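Local coordinates for protein alpha-rhamnosidase (Dictyoglomus thermophilum, PDB 6I60) that probably hydrolyses terminal non-reducing alpha-L-rhamnose residues from alpha-L-rhamnosides, including natural flavonoid glycosides, at residues Glu798-Leu810 with Met815-Asp827. Sequence-based numbering, arbitrary orientation.
Sequences EGATTLWERWEKL and MNSHNHIMFGSVD
Glu805 lies along the His820 ring, its carboxylate stacked on the imidazole with the planes only 17° apart and its CB over the centre of the face, 3.4 Å from the ring centroid in a CH-pi contact. Both residues belong to the long, largely buried loop that joins helices 792-797 and 826-835 in the six-hairpin (alpha/alpha) glycosidase domain, folded back on itself here. Glu805 gets there with CG anti to the backbone N (chi1 175°) and an extended chain. Ser817 N donates to the anti lone pair of Glu805 OE1 (3.2 Å), and Arg500 adds a salt bridge to the same oxygen; a triethylene glycol, probably from the crystallisation liquor, lies beside this side chain. In the ring plane, His820 ND1 donates to Ser817 OG, which also bonds Gln499. Replacing His820 by an alanine would probably leave Ser817 OG without its imidazole donor and the Glu805 carboxylate without the ring that backs it. The backbones are tied by Glu805 N to Ser817 O (2.9 Å) and His820 N to Leu803 O (2.8 Å). Further along, the edge of Trp807 meets the face of Phe823, while Leu803 CD2 packs on Phe823 CB. Next to the Glu805-Ser817 pair, His818 lies obliquely over one face of Trp804, planes 50° apart, and His818 NE2 donates to Leu810 O at 3.0 Å, the oxygen in the ring plane.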
ATOM      1  N   GLU A 798      -3.246 -26.866   0.622  1.00 53.61           N
ATOM      2  CA  GLU A 798      -2.817 -27.110   1.992  1.00 56.64           C
ATOM      3  C   GLU A 798      -3.454 -26.147   2.990  1.00 57.34           C
ATOM      4  O   GLU A 798      -2.982 -26.049   4.126  1.00 59.35           O
ATOM      5  CB  GLU A 798      -1.293 -27.036   2.090  1.00 54.44           C
ATOM      6  CG  GLU A 798      -0.574 -28.246   1.514  1.00 55.32           C
ATOM      7  CD  GLU A 798      -0.757 -29.499   2.354  1.00 60.73           C
ATOM      8  OE1 GLU A 798      -1.111 -29.378   3.546  1.00 62.85           O
ATOM      9  OE2 GLU A 798      -0.546 -30.608   1.821  1.00 67.80           O
ATOM     10  N   GLY A 799      -4.502 -25.433   2.590  1.00 56.44           N
ATOM     11  CA  GLY A 799      -5.280 -24.641   3.520  1.00 49.54           C
ATOM     12  C   GLY A 799      -4.851 -23.204   3.690  1.00 49.56           C
ATOM     13  O   GLY A 799      -5.136 -22.611   4.735  1.00 51.81           O
ATOM     14  N   ALA A 800      -4.184 -22.619   2.702  1.00 49.06           N
ATOM     15  CA  ALA A 800      -3.715 -21.243   2.802  1.00 47.82           C
ATOM     16  C   ALA A 800      -4.815 -20.293   2.346  1.00 50.22           C
ATOM     17  O   ALA A 800      -5.333 -20.423   1.231  1.00 47.40           O
ATOM     18  CB  ALA A 800      -2.450 -21.038   1.971  1.00 47.38           C
ATOM     19  N   THR A 801      -5.177 -19.348   3.211  1.00 52.39           N
ATOM     20  CA  THR A 801      -6.068 -18.262   2.833  1.00 49.61           C
ATOM     21  C   THR A 801      -5.308 -17.013   2.413  1.00 49.68           C
ATOM     22  O   THR A 801      -5.929 -16.049   1.951  1.00 54.18           O
ATOM     23  CB  THR A 801      -7.023 -17.920   3.983  1.00 53.16           C
ATOM     24  OG1 THR A 801      -6.326 -18.009   5.233  1.00 50.84           O
ATOM     25  CG2 THR A 801      -8.208 -18.877   3.992  1.00 42.13           C
ATOM     26  N   THR A 802      -3.990 -17.009   2.574  1.00 50.54           N
ATOM     27  CA  THR A 802      -3.135 -15.948   2.057  1.00 46.65           C
ATOM     28  C   THR A 802      -1.980 -16.637   1.335  1.00 41.95           C
ATOM     29  O   THR A 802      -2.068 -17.797   0.915  1.00 48.99           O
ATOM     30  CB  THR A 802      -2.668 -15.006   3.177  1.00 49.42           C
ATOM     31  OG1 THR A 802      -2.255 -15.774   4.316  1.00 52.58           O
ATOM     32  CG2 THR A 802      -3.791 -14.065   3.590  1.00 44.18           C
ATOM     33  N   LEU A 803      -0.866 -15.931   1.187  1.00 49.49           N
ATOM     34  CA  LEU A 803       0.306 -16.473   0.521  1.00 44.54           C
ATOM     35  C   LEU A 803       1.400 -16.763   1.540  1.00 50.10           C
ATOM     36  O   LEU A 803       1.550 -16.048   2.535  1.00 57.35           O
ATOM     37  CB  LEU A 803       0.822 -15.510  -0.553  1.00 44.24           C
ATOM     38  CG  LEU A 803       0.544 -15.946  -1.994  1.00 47.23           C
ATOM     39  CD1 LEU A 803      -0.947 -16.088  -2.240  1.00 39.33           C
ATOM     40  CD2 LEU A 803       1.160 -14.970  -2.980  1.00 51.04           C
ATOM     41  N   TRP A 804       2.158 -17.824   1.286  1.00 52.95           N
ATOM     42  CA  TRP A 804       3.209 -18.263   2.189  1.00 50.05           C
ATOM     43  C   TRP A 804       4.518 -17.539   1.901  1.00 52.19           C
ATOM     44  O   TRP A 804       4.732 -16.989   0.818  1.00 50.92           O
ATOM     45  CB  TRP A 804       3.436 -19.769   2.069  1.00 52.33           C
ATOM     46  CG  TRP A 804       2.308 -20.599   2.573  1.00 51.14           C
ATOM     47  CD1 TRP A 804       1.258 -20.182   3.333  1.00 50.03           C
ATOM     48  CD2 TRP A 804       2.114 -21.999   2.348  1.00 52.45           C
ATOM     49  NE1 TRP A 804       0.420 -21.237   3.598  1.00 53.01           N
ATOM     50  CE2 TRP A 804       0.922 -22.365   3.005  1.00 54.75           C
ATOM     51  CE3 TRP A 804       2.831 -22.980   1.655  1.00 46.24           C
ATOM     52  CZ2 TRP A 804       0.430 -23.668   2.988  1.00 53.32           C
ATOM     53  CZ3 TRP A 804       2.342 -24.273   1.642  1.00 54.65           C
ATOM     54  CH2 TRP A 804       1.154 -24.606   2.305  1.00 53.15           C
ATOM     55  N   GLU A 805       5.404 -17.558   2.896  1.00 56.74           N
ATOM     56  CA  GLU A 805       6.759 -17.059   2.703  1.00 52.58           C
ATOM     57  C   GLU A 805       7.605 -18.032   1.891  1.00 54.10           C
ATOM     58  O   GLU A 805       8.447 -17.601   1.095  1.00 48.63           O
ATOM     59  CB  GLU A 805       7.411 -16.791   4.061  1.00 52.14           C
ATOM     60  CG  GLU A 805       8.869 -16.372   3.998  1.00 55.12           C
ATOM     61  CD  GLU A 805       9.407 -15.937   5.347  1.00 57.88           C
ATOM     62  OE1 GLU A 805       8.746 -16.220   6.368  1.00 59.28           O
ATOM     63  OE2 GLU A 805      10.486 -15.310   5.387  1.00 62.35           O
ATOM     64  N   ARG A 806       7.384 -19.333   2.060  1.00 55.68           N
ATOM     65  CA  ARG A 806       8.149 -20.363   1.375  1.00 49.72           C
ATOM     66  C   ARG A 806       7.216 -21.283   0.598  1.00 53.67           C
ATOM     67  O   ARG A 806       6.038 -21.433   0.939  1.00 54.00           O
ATOM     68  CB  ARG A 806       8.976 -21.185   2.365  1.00 46.95           C
ATOM     69  CG  ARG A 806       9.422 -20.401   3.587  1.00 54.12           C
ATOM     70  CD  ARG A 806      10.771 -19.753   3.350  1.00 48.57           C
ATOM     71  NE  ARG A 806      11.690 -20.672   2.688  1.00 52.46           N
ATOM     72  CZ  ARG A 806      12.443 -21.562   3.325  1.00 49.56           C
ATOM     73  NH1 ARG A 806      12.396 -21.651   4.648  1.00 43.41           N
ATOM     74  NH2 ARG A 806      13.244 -22.362   2.637  1.00 52.33           N
ATOM     75  N   TRP A 807       7.759 -21.899  -0.457  1.00 44.66           N
ATOM     76  CA  TRP A 807       6.973 -22.841  -1.247  1.00 41.57           C
ATOM     77  C   TRP A 807       6.608 -24.075  -0.430  1.00 47.98           C
ATOM     78  O   TRP A 807       5.499 -24.606  -0.559  1.00 49.18           O
ATOM     79  CB  TRP A 807       7.743 -23.242  -2.505  1.00 40.25           C
ATOM     80  CG  TRP A 807       8.023 -22.110  -3.452  1.00 46.33           C
ATOM     81  CD1 TRP A 807       9.229 -21.512  -3.682  1.00 45.37           C
ATOM     82  CD2 TRP A 807       7.081 -21.451  -4.309  1.00 42.99           C
ATOM     83  NE1 TRP A 807       9.095 -20.520  -4.622  1.00 41.08           N
ATOM     84  CE2 TRP A 807       7.788 -20.462  -5.024  1.00 44.28           C
ATOM     85  CE3 TRP A 807       5.710 -21.599  -4.539  1.00 45.62           C
ATOM     86  CZ2 TRP A 807       7.169 -19.625  -5.951  1.00 48.26           C
ATOM     87  CZ3 TRP A 807       5.096 -20.767  -5.462  1.00 47.63           C
ATOM     88  CH2 TRP A 807       5.826 -19.792  -6.155  1.00 50.65           C
ATOM     89  N   GLU A 808       7.523 -24.540   0.414  1.00 49.37           N
ATOM     90  CA  GLU A 808       7.291 -25.736   1.209  1.00 46.69           C
ATOM     91  C   GLU A 808       6.360 -25.434   2.374  1.00 49.96           C
ATOM     92  O   GLU A 808       6.397 -24.345   2.953  1.00 48.01           O
ATOM     93  CB  GLU A 808       8.614 -26.291   1.735  1.00 44.23           C
ATOM     94  CG  GLU A 808       9.638 -26.588   0.652  1.00 53.49           C
ATOM     95  CD  GLU A 808      10.490 -25.381   0.300  1.00 50.27           C
ATOM     96  OE1 GLU A 808      10.742 -24.542   1.191  1.00 52.32           O
ATOM     97  OE2 GLU A 808      10.907 -25.272  -0.871  1.00 47.29           O
ATOM     98  N   LYS A 809       5.518 -26.408   2.715  1.00 47.01           N
ATOM     99  CA  LYS A 809       4.651 -26.287   3.881  1.00 44.36           C
ATOM    100  C   LYS A 809       5.495 -26.415   5.143  1.00 46.22           C
ATOM    101  O   LYS A 809       6.008 -27.496   5.449  1.00 52.23           O
ATOM    102  CB  LYS A 809       3.555 -27.347   3.840  1.00 47.84           C
ATOM    103  CG  LYS A 809       2.765 -27.469   5.130  1.00 50.18           C
ATOM    104  CD  LYS A 809       1.270 -27.494   4.862  1.00 55.84           C
ATOM    105  CE  LYS A 809       0.515 -28.110   6.029  1.00 54.28           C
ATOM    106  NZ  LYS A 809      -0.950 -28.155   5.766  1.00 63.44           N
ATOM    107  N   LEU A 810       5.651 -25.313   5.872  1.00 47.75           N
ATOM    108  CA  LEU A 810       6.480 -25.274   7.067  1.00 48.94           C
ATOM    109  C   LEU A 810       5.704 -24.611   8.193  1.00 53.00           C
ATOM    110  O   LEU A 810       5.221 -23.485   8.038  1.00 51.29           O
ATOM    111  CB  LEU A 810       7.788 -24.526   6.803  1.00 46.04           C
ATOM    112  CG  LEU A 810       8.747 -25.211   5.829  1.00 42.25           C
ATOM    113  CD1 LEU A 810       9.407 -24.200   4.912  1.00 43.76           C
ATOM    114  CD2 LEU A 810       9.791 -25.996   6.595  1.00 53.94           C
ATOM    115  N   MET A 815      11.855 -18.838   9.377  1.00 55.16           N
ATOM    116  CA  MET A 815      11.191 -18.236   8.226  1.00 53.16           C
ATOM    117  C   MET A 815      10.117 -19.149   7.649  1.00 55.42           C
ATOM    118  O   MET A 815      10.296 -19.719   6.569  1.00 57.07           O
ATOM    119  CB  MET A 815      12.217 -17.883   7.152  1.00 53.63           C
ATOM    120  CG  MET A 815      12.694 -16.447   7.211  1.00 51.03           C
ATOM    121  SD  MET A 815      13.915 -16.077   5.944  1.00 63.31           S
ATOM    122  CE  MET A 815      13.428 -17.208   4.646  1.00 51.84           C
ATOM    123  N   ASN A 816       8.993 -19.282   8.357  1.00 57.97           N
ATOM    124  CA  ASN A 816       7.902 -20.168   7.966  1.00 52.74           C
ATOM    125  C   ASN A 816       6.561 -19.442   7.991  1.00 58.36           C
ATOM    126  O   ASN A 816       5.520 -20.069   8.206  1.00 64.11           O
ATOM    127  CB  ASN A 816       7.836 -21.398   8.875  1.00 54.63           C
ATOM    128  CG  ASN A 816       9.117 -22.210   8.871  1.00 63.50           C
ATOM    129  OD1 ASN A 816       9.882 -22.188   7.907  1.00 71.93           O
ATOM    130  ND2 ASN A 816       9.346 -22.951   9.951  1.00 61.71           N
ATOM    131  N   SER A 817       6.565 -18.128   7.783  1.00 57.72           N
ATOM    132  CA  SER A 817       5.339 -17.353   7.927  1.00 56.63           C
ATOM    133  C   SER A 817       4.344 -17.687   6.822  1.00 60.22           C
ATOM    134  O   SER A 817       4.718 -18.043   5.700  1.00 61.10           O
ATOM    135  CB  SER A 817       5.641 -15.858   7.916  1.00 59.47           C
ATOM    136  OG  SER A 817       4.477 -15.112   7.597  1.00 56.16           O
ATOM    137  N   HIS A 818       3.057 -17.556   7.152  1.00 61.08           N
ATOM    138  CA  HIS A 818       1.970 -17.941   6.261  1.00 57.32           C
ATOM    139  C   HIS A 818       1.158 -16.747   5.770  1.00 53.49           C
ATOM    140  O   HIS A 818      -0.004 -16.912   5.383  1.00 50.77           O
ATOM    141  CB  HIS A 818       1.054 -18.947   6.959  1.00 51.82           C
ATOM    142  CG  HIS A 818       1.556 -20.356   6.914  1.00 53.31           C
ATOM    143  ND1 HIS A 818       0.776 -21.411   6.490  1.00 47.95           N
ATOM    144  CD2 HIS A 818       2.760 -20.884   7.238  1.00 50.06           C
ATOM    145  CE1 HIS A 818       1.479 -22.528   6.555  1.00 52.53           C
ATOM    146  NE2 HIS A 818       2.685 -22.236   7.006  1.00 52.50           N
ATOM    147  N   ASN A 819       1.737 -15.552   5.776  1.00 53.73           N
ATOM    148  CA  ASN A 819       1.049 -14.367   5.279  1.00 50.66           C
ATOM    149  C   ASN A 819       2.076 -13.392   4.705  1.00 50.80           C
ATOM    150  O   ASN A 819       2.229 -12.259   5.153  1.00 50.97           O
ATOM    151  CB  ASN A 819       0.209 -13.723   6.380  1.00 51.57           C
ATOM    152  CG  ASN A 819      -0.870 -12.806   5.828  1.00 49.86           C
ATOM    153  OD1 ASN A 819      -0.892 -12.499   4.635  1.00 46.49           O
ATOM    154  ND2 ASN A 819      -1.772 -12.363   6.696  1.00 47.58           N
ATOM    155  N   HIS A 820       2.798 -13.835   3.683  1.00 51.06           N
ATOM    156  CA  HIS A 820       3.761 -12.995   2.989  1.00 52.74           C
ATOM    157  C   HIS A 820       3.181 -12.488   1.674  1.00 49.47           C
ATOM    158  O   HIS A 820       2.235 -13.054   1.122  1.00 54.84           O
ATOM    159  CB  HIS A 820       5.062 -13.756   2.731  1.00 56.92           C
ATOM    160  CG  HIS A 820       6.085 -13.581   3.810  1.00 58.14           C
ATOM    161  ND1 HIS A 820       5.801 -13.794   5.143  1.00 61.77           N
ATOM    162  CD2 HIS A 820       7.384 -13.203   3.757  1.00 52.06           C
ATOM    163  CE1 HIS A 820       6.886 -13.562   5.862  1.00 65.57           C
ATOM    164  NE2 HIS A 820       7.859 -13.201   5.046  1.00 58.21           N
ATOM    165  N   ILE A 821       3.772 -11.406   1.177  1.00 53.82           N
ATOM    166  CA  ILE A 821       3.283 -10.730  -0.019  1.00 53.75           C
ATOM    167  C   ILE A 821       4.311 -10.693  -1.140  1.00 55.87           C
ATOM    168  O   ILE A 821       3.965 -10.290  -2.263  1.00 59.75           O
ATOM    169  CB  ILE A 821       2.803  -9.298   0.313  1.00 55.55           C
ATOM    170  CG1 ILE A 821       1.930  -8.721  -0.807  1.00 53.64           C
ATOM    171  CG2 ILE A 821       3.988  -8.392   0.620  1.00 55.36           C
ATOM    172  CD1 ILE A 821       0.928  -9.701  -1.374  1.00 52.02           C
ATOM    173  N   MET A 822       5.553 -11.118  -0.893  1.00 52.34           N
ATOM    174  CA  MET A 822       6.589 -11.007  -1.916  1.00 54.07           C
ATOM    175  C   MET A 822       6.261 -11.850  -3.143  1.00 55.96           C
ATOM    176  O   MET A 822       6.539 -11.444  -4.278  1.00 58.12           O
ATOM    177  CB  MET A 822       7.945 -11.405  -1.336  1.00 54.00           C
ATOM    178  CG  MET A 822       7.889 -12.581  -0.374  1.00 60.97           C
ATOM    179  SD  MET A 822       9.460 -12.842   0.474  1.00 63.04           S
ATOM    180  CE  MET A 822       9.393 -14.602   0.791  1.00 58.04           C
ATOM    181  N   PHE A 823       5.662 -13.022  -2.939  1.00 50.19           N
ATOM    182  CA  PHE A 823       5.306 -13.893  -4.053  1.00 54.43           C
ATOM    183  C   PHE A 823       3.987 -13.511  -4.717  1.00 54.44           C
ATOM    184  O   PHE A 823       3.543 -14.224  -5.623  1.00 56.37           O
ATOM    185  CB  PHE A 823       5.238 -15.351  -3.584  1.00 50.11           C
ATOM    186  CG  PHE A 823       6.578 -16.037  -3.531  1.00 51.08           C
ATOM    187  CD1 PHE A 823       7.337 -16.196  -4.679  1.00 48.41           C
ATOM    188  CD2 PHE A 823       7.076 -16.523  -2.332  1.00 47.28           C
ATOM    189  CE1 PHE A 823       8.568 -16.826  -4.632  1.00 44.42           C
ATOM    190  CE2 PHE A 823       8.305 -17.154  -2.279  1.00 42.21           C
ATOM    191  CZ  PHE A 823       9.052 -17.307  -3.432  1.00 41.89           C
ATOM    192  N   GLY A 824       3.356 -12.412  -4.302  1.00 48.42           N
ATOM    193  CA  GLY A 824       2.067 -12.003  -4.821  1.00 45.46           C
ATOM    194  C   GLY A 824       2.078 -11.292  -6.154  1.00 51.42           C
ATOM    195  O   GLY A 824       1.027 -10.832  -6.606  1.00 46.24           O
ATOM    196  N   SER A 825       3.237 -11.192  -6.809  1.00 51.32           N
ATOM    197  CA  SER A 825       3.329 -10.487  -8.082  1.00 47.83           C
ATOM    198  C   SER A 825       2.568 -11.177  -9.207  1.00 44.69           C
ATOM    199  O   SER A 825       2.404 -10.579 -10.275  1.00 43.92           O
ATOM    200  CB  SER A 825       4.796 -10.325  -8.484  1.00 48.70           C
ATOM    201  OG  SER A 825       5.547 -11.483  -8.164  1.00 53.60           O
ATOM    202  N   VAL A 826       2.103 -12.410  -8.998  1.00 43.44           N
ATOM    203  CA  VAL A 826       1.395 -13.122 -10.055  1.00 49.02           C
ATOM    204  C   VAL A 826       0.030 -12.499 -10.308  1.00 50.18           C
ATOM    205  O   VAL A 826      -0.520 -12.616 -11.410  1.00 49.30           O
ATOM    206  CB  VAL A 826       1.287 -14.616  -9.699  1.00 46.20           C
ATOM    207  CG1 VAL A 826       0.596 -15.392 -10.809  1.00 41.25           C
ATOM    208  CG2 VAL A 826       2.663 -15.175  -9.451  1.00 53.86           C
ATOM    209  N   ASP A 827      -0.534 -11.818  -9.307  1.00 53.38           N
ATOM    210  CA  ASP A 827      -1.833 -11.182  -9.496  1.00 49.62           C
ATOM    211  C   ASP A 827      -1.780 -10.111 -10.576  1.00 46.01           C
ATOM    212  O   ASP A 827      -2.788  -9.853 -11.243  1.00 47.58           O
ATOM    213  CB  ASP A 827      -2.328 -10.587  -8.182  1.00 52.13           C
ATOM    214  CG  ASP A 827      -3.838 -10.581  -8.086  1.00 56.80           C
ATOM    215  OD1 ASP A 827      -4.438 -11.676  -8.139  1.00 57.12           O
ATOM    216  OD2 ASP A 827      -4.423  -9.483  -7.968  1.00 50.03           O
TER
HETATM  217  O   HOH W   1      -1.960 -22.006   5.901  1.00 40.73           O
HETATM  218  O   HOH W   2      -0.145 -13.249   2.039  1.00 41.61           O
HETATM  219  O   HOH W   3       4.306 -14.410  -0.609  1.00 49.31           O